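Cellulose 1,4-beta-cellobiosidase (Clostridium thermocellum, PDB 3ZQX) releases cellobiose from cellulose as a cellulosomal cellobiohydrolase whose family 3b module, the fragment here, probably binds the polysaccharide. Local coordinates at residues V5-E10 with L40-T45; D114-P119 with G128-Y133. The protein carries 1 engineered substitution. All blocks are in the same frame, centred on the assembly; numbering follows the deposited sequence. Where two conformers were deposited one is given.

Contact 1 of 2, residues V5-E10 with L40-T45; sequences VQYLCE and LRYYFT. With CA (calcium ion), chain B.
The rings of Y7 and Y42 meet obliquely in the protein interior. The edge of the Y42 ring receives CE1 of Y7, which lies near that ring's plane and 3.9 Å from Y42 CE2; from the Y7 side the approach is tilted. One face of the Y7 ring lies against its own strand, with C9 N over the rim, while water 1 sits at the ring's edge, in plane. That water joins the two phenols, 2.7 Å from Y7 OH and donating to Y42 OH at 2.8 Å. Y7 OH also accepts from the backbone N of D118. Both tyrosines hold CG anti to the backbone N (chi1 161° in Y7, 175° in Y42), which leans each ring toward the C-terminal end of its strand, so that the two hydroxyls flank water 1. This is the core of a beta sandwich, the jelly-roll fold of family 3 modules: strand 3-9 belongs to one sheet and strand 38-43 to the other, and what meets here is side chains and one bridging water. I19, F23, F99 and I101 add apolar contacts around the tyrosines. Earlier in both segments, CG2 of V5 touches CD1 of L40 at 4.1 Å, the side chains crossing at about a right angle, with L132 against both. Past strand 38-43, T45 grips the calcium ion through carbonyl O at 2.4 Å and OG1 at 2.6 Å.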
# COMPACT_ATOMS: atom_id res chain seq x y z
N VAL A 5 -3.63 5.08 -7.14
CA VAL A 5 -4.05 4.43 -5.90
C VAL A 5 -5.08 5.26 -5.19
O VAL A 5 -4.93 6.48 -5.05
CB VAL A 5 -2.86 4.26 -4.92
CG1 VAL A 5 -3.34 3.69 -3.58
CG2 VAL A 5 -1.79 3.39 -5.52
N GLN A 6 -6.12 4.57 -4.72
CA GLN A 6 -7.03 5.13 -3.73
C GLN A 6 -6.77 4.44 -2.40
O GLN A 6 -6.35 3.28 -2.34
CB GLN A 6 -8.48 4.91 -4.12
CG GLN A 6 -8.79 5.38 -5.52
CD GLN A 6 -10.26 5.32 -5.81
OE1 GLN A 6 -10.91 4.30 -5.55
NE2 GLN A 6 -10.80 6.41 -6.32
N TYR A 7 -7.02 5.17 -1.31
CA TYR A 7 -6.75 4.72 0.04
C TYR A 7 -7.89 5.09 0.95
O TYR A 7 -8.58 6.09 0.73
CB TYR A 7 -5.48 5.41 0.54
CG TYR A 7 -5.20 5.47 2.03
CD1 TYR A 7 -4.56 4.43 2.69
CD2 TYR A 7 -5.49 6.61 2.77
CE1 TYR A 7 -4.25 4.51 4.04
CE2 TYR A 7 -5.19 6.70 4.12
CZ TYR A 7 -4.56 5.65 4.75
OH TYR A 7 -4.26 5.77 6.09
N LEU A 8 -8.08 4.28 1.98
CA LEU A 8 -8.82 4.68 3.16
C LEU A 8 -8.16 4.06 4.38
O LEU A 8 -7.49 3.03 4.29
CB LEU A 8 -10.31 4.31 3.06
CG LEU A 8 -10.70 2.83 3.03
CD1 LEU A 8 -10.75 2.25 4.43
CD2 LEU A 8 -12.04 2.65 2.34
N CYS A 9 -8.36 4.71 5.52
CA CYS A 9 -7.79 4.31 6.79
C CYS A 9 -8.87 3.69 7.66
O CYS A 9 -9.95 4.25 7.81
CB CYS A 9 -7.22 5.53 7.50
SG CYS A 9 -6.45 5.19 9.08
N GLU A 10 -8.57 2.53 8.23
CA GLU A 10 -9.47 1.88 9.19
C GLU A 10 -9.01 2.11 10.62
O GLU A 10 -9.78 2.60 11.45
CB GLU A 10 -9.74 0.42 8.85
CG GLU A 10 -10.62 0.30 7.61
CD GLU A 10 -11.15 -1.10 7.37
OE1 GLU A 10 -10.45 -2.08 7.70
OE2 GLU A 10 -12.27 -1.22 6.84
N LEU A 40 3.65 -1.17 -5.45
CA LEU A 40 2.99 -0.20 -4.58
C LEU A 40 3.79 -0.04 -3.29
O LEU A 40 4.30 -1.03 -2.75
CB LEU A 40 1.57 -0.70 -4.25
CG LEU A 40 0.72 0.12 -3.27
CD1 LEU A 40 -0.77 -0.05 -3.55
CD2 LEU A 40 1.03 -0.24 -1.83
N ARG A 41 3.92 1.20 -2.80
CA ARG A 41 4.58 1.42 -1.51
C ARG A 41 3.76 2.30 -0.58
O ARG A 41 3.26 3.36 -0.97
CB ARG A 41 5.98 2.01 -1.69
CG ARG A 41 6.92 1.05 -2.40
CD ARG A 41 8.31 1.63 -2.62
NE ARG A 41 9.14 0.60 -3.23
CZ ARG A 41 10.35 0.80 -3.75
NH1 ARG A 41 10.88 2.01 -3.75
NH2 ARG A 41 11.02 -0.22 -4.27
N TYR A 42 3.62 1.81 0.66
CA TYR A 42 3.00 2.53 1.77
C TYR A 42 4.09 2.82 2.79
O TYR A 42 4.70 1.90 3.33
CB TYR A 42 1.89 1.67 2.39
CG TYR A 42 1.25 2.28 3.63
CD1 TYR A 42 1.81 2.11 4.89
CD2 TYR A 42 0.08 3.03 3.53
CE1 TYR A 42 1.23 2.67 6.02
CE2 TYR A 42 -0.50 3.60 4.65
CZ TYR A 42 0.07 3.42 5.89
OH TYR A 42 -0.54 4.01 6.98
N TYR A 43 4.34 4.11 3.02
CA TYR A 43 5.49 4.56 3.80
C TYR A 43 5.16 4.70 5.27
O TYR A 43 4.19 5.37 5.64
CB TYR A 43 6.01 5.89 3.23
CG TYR A 43 6.45 5.75 1.80
CD1 TYR A 43 7.72 5.30 1.49
CD2 TYR A 43 5.56 6.00 0.75
CE1 TYR A 43 8.12 5.12 0.17
CE2 TYR A 43 5.94 5.83 -0.57
CZ TYR A 43 7.22 5.39 -0.86
OH TYR A 43 7.58 5.22 -2.17
N PHE A 44 5.96 4.06 6.12
CA PHE A 44 5.79 4.16 7.55
C PHE A 44 7.12 3.93 8.22
O PHE A 44 7.98 3.22 7.69
CB PHE A 44 4.73 3.16 8.05
CG PHE A 44 5.19 1.72 8.09
CD1 PHE A 44 5.20 0.93 6.94
CD2 PHE A 44 5.59 1.14 9.29
CE1 PHE A 44 5.61 -0.39 7.00
CE2 PHE A 44 6.01 -0.18 9.35
CZ PHE A 44 6.00 -0.96 8.20
N THR A 45 7.28 4.52 9.40
CA THR A 45 8.50 4.35 10.17
C THR A 45 8.32 3.20 11.15
O THR A 45 7.32 3.14 11.87
CB THR A 45 8.84 5.62 10.95
OG1 THR A 45 7.68 6.07 11.64
CG2 THR A 45 9.34 6.72 10.01
CA CA B . 5.87 4.76 12.93
O HOH W 1 -3.30 3.58 7.25
O HOH W 2 4.25 2.88 12.47

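Contact 2 of 2, residues D114-P119 with G128-Y133; sequences DYSFDP and GKVTLY. With CA (calcium ion), chain B.
Y115 and S116 are the residues of 114-119 that reach K129, and D114, just before them, ties the loop to the calcium ion. D114 binds the metal through OD1 at 2.4 Å, while its OD2 accepts a hydrogen bond from water 2, itself a calcium ligand; T45, E47, D110 and N113 complete the protein's share of the site. D114 also opens a type I beta turn, closed by F117 N bonding back to D114 O. Next, the Y115 ring brings its CE2 to 3.8 Å from K129 CB, and K129 O lies near the ring plane at its edge. CG of K129 also lies against CE2 and CZ, the side chains crossing at about a right angle, and CD comes within 3.5 Å of Y115 O. Y115 OH bonds to T142 O. S116 makes the direct bond: with OG anti to the carbonyl carbon (chi1 -60°), the hydroxyl donates to K129 O over a short 2.6 Å, tilted 33° from the carbonyl plane. The same OG accepts from Y43 N, so one hydroxyl links the turn to strand 38-43 and to K129, next to V130; strands 38-43 and 130-134 are neighbours in one antiparallel sheet of this beta sandwich. The methylene of S116 packs on CG2 of V130. The extended K129 chain carries NZ over the loop to two waters: water 3 lies 2.8 Å from F117 O and near Y115 O, and water 4 bridges NZ to D118 OD2. D118 therefore meets the lysine through solvent, OD2 5.6 Å from NZ.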
# COMPACT_ATOMS: atom_id res chain seq x y z
N ASP A 114 4.22 8.30 10.49
CA ASP A 114 4.18 7.51 9.26
C ASP A 114 3.69 8.40 8.11
O ASP A 114 2.59 8.93 8.15
CB ASP A 114 3.22 6.34 9.39
CG ASP A 114 3.69 5.32 10.39
OD1 ASP A 114 4.85 5.38 10.84
OD2 ASP A 114 2.90 4.40 10.72
N TYR A 115 4.52 8.52 7.08
CA TYR A 115 4.22 9.40 5.96
C TYR A 115 2.88 9.10 5.29
O TYR A 115 2.13 10.02 4.94
CB TYR A 115 5.35 9.30 4.95
CG TYR A 115 5.17 10.07 3.67
CD1 TYR A 115 5.52 11.41 3.58
CD2 TYR A 115 4.72 9.43 2.51
CE1 TYR A 115 5.40 12.10 2.39
CE2 TYR A 115 4.60 10.11 1.32
CZ TYR A 115 4.94 11.45 1.26
OH TYR A 115 4.83 12.16 0.08
N SER A 116 2.56 7.82 5.11
CA SER A 116 1.35 7.46 4.36
C SER A 116 0.08 7.38 5.21
O SER A 116 -0.99 7.15 4.66
CB SER A 116 1.54 6.15 3.60
OG SER A 116 2.60 6.24 2.65
N PHE A 117 0.18 7.56 6.52
CA PHE A 117 -0.99 7.48 7.40
C PHE A 117 -1.85 8.74 7.30
O PHE A 117 -1.33 9.84 7.47
CB PHE A 117 -0.47 7.32 8.83
CG PHE A 117 -1.52 7.37 9.91
CD1 PHE A 117 -2.54 6.42 9.98
CD2 PHE A 117 -1.43 8.31 10.93
CE1 PHE A 117 -3.46 6.45 11.01
CE2 PHE A 117 -2.34 8.34 11.96
CZ PHE A 117 -3.36 7.40 12.00
N ASP A 118 -3.13 8.60 7.00
CA ASP A 118 -4.07 9.72 7.06
C ASP A 118 -5.40 9.29 7.65
O ASP A 118 -6.25 8.78 6.92
CB ASP A 118 -4.26 10.42 5.72
CG ASP A 118 -5.01 11.73 5.86
OD1 ASP A 118 -5.69 11.92 6.90
OD2 ASP A 118 -4.93 12.56 4.94
N PRO A 119 -5.56 9.42 8.97
CA PRO A 119 -6.77 8.94 9.63
C PRO A 119 -8.03 9.71 9.25
O PRO A 119 -9.13 9.28 9.63
CB PRO A 119 -6.44 9.10 11.12
CG PRO A 119 -5.49 10.23 11.16
CD PRO A 119 -4.65 10.11 9.91
N GLY A 128 -2.14 10.54 -2.95
CA GLY A 128 -0.80 10.71 -3.47
C GLY A 128 0.32 10.28 -2.55
O GLY A 128 1.49 10.34 -2.95
N LYS A 129 0.01 9.87 -1.32
CA LYS A 129 1.08 9.47 -0.40
C LYS A 129 1.36 7.97 -0.39
O LYS A 129 2.19 7.51 0.38
CB LYS A 129 0.82 10.00 1.01
CG LYS A 129 0.89 11.52 1.08
CD LYS A 129 0.62 12.02 2.49
CE LYS A 129 0.68 13.54 2.55
NZ LYS A 129 0.34 14.05 3.91
N VAL A 130 0.67 7.23 -1.26
CA VAL A 130 1.01 5.85 -1.56
C VAL A 130 1.43 5.85 -3.02
O VAL A 130 0.70 6.35 -3.87
CB VAL A 130 -0.20 4.91 -1.31
CG1 VAL A 130 0.06 3.50 -1.83
CG2 VAL A 130 -0.53 4.90 0.17
N THR A 131 2.59 5.30 -3.31
CA THR A 131 3.18 5.41 -4.64
C THR A 131 3.00 4.13 -5.45
O THR A 131 2.84 3.03 -4.90
CB THR A 131 4.67 5.70 -4.56
OG1 THR A 131 5.27 4.72 -3.71
CG2 THR A 131 4.93 7.12 -4.03
N LEU A 132 2.97 4.31 -6.77
CA LEU A 132 3.12 3.20 -7.71
C LEU A 132 4.32 3.43 -8.60
O LEU A 132 4.54 4.55 -9.09
CB LEU A 132 1.90 3.06 -8.61
CG LEU A 132 0.57 2.77 -7.93
CD1 LEU A 132 -0.55 2.77 -8.96
CD2 LEU A 132 0.62 1.45 -7.17
N TYR A 133 5.05 2.35 -8.84
CA TYR A 133 6.16 2.31 -9.78
C TYR A 133 5.88 1.26 -10.85
O TYR A 133 5.27 0.21 -10.57
CB TYR A 133 7.47 1.94 -9.08
CG TYR A 133 7.93 2.98 -8.09
CD1 TYR A 133 7.44 2.99 -6.79
CD2 TYR A 133 8.84 3.96 -8.46
CE1 TYR A 133 7.86 3.95 -5.88
CE2 TYR A 133 9.26 4.92 -7.55
CZ TYR A 133 8.76 4.91 -6.26
OH TYR A 133 9.15 5.86 -5.34
CA CA B . 5.87 4.76 12.93
O HOH W 2 4.25 2.88 12.47
O HOH W 3 -0.18 11.48 5.49
O HOH W 4 -2.62 13.16 3.64

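In the fold
Contact 1 is the buried one, mostly apolar and running from sheet to sheet, with a single water between its two phenols; contact 2 lies nearer the surface, where one loop meets the chain around K129 and V130 through a hydroxyl-carbonyl bond, a lysine and several waters. They share a sheet, since strands 38-43 and 130-134 are neighbours in it, and they touch through Y43, whose hydroxyl probably bonds to T131 OG1. F44 also packs on D114. The calcium ion binds T45 from contact 1 and D114 from contact 2, with water 2 common to both, so the metal joins the end of 40-45 to the beginning of 114-119.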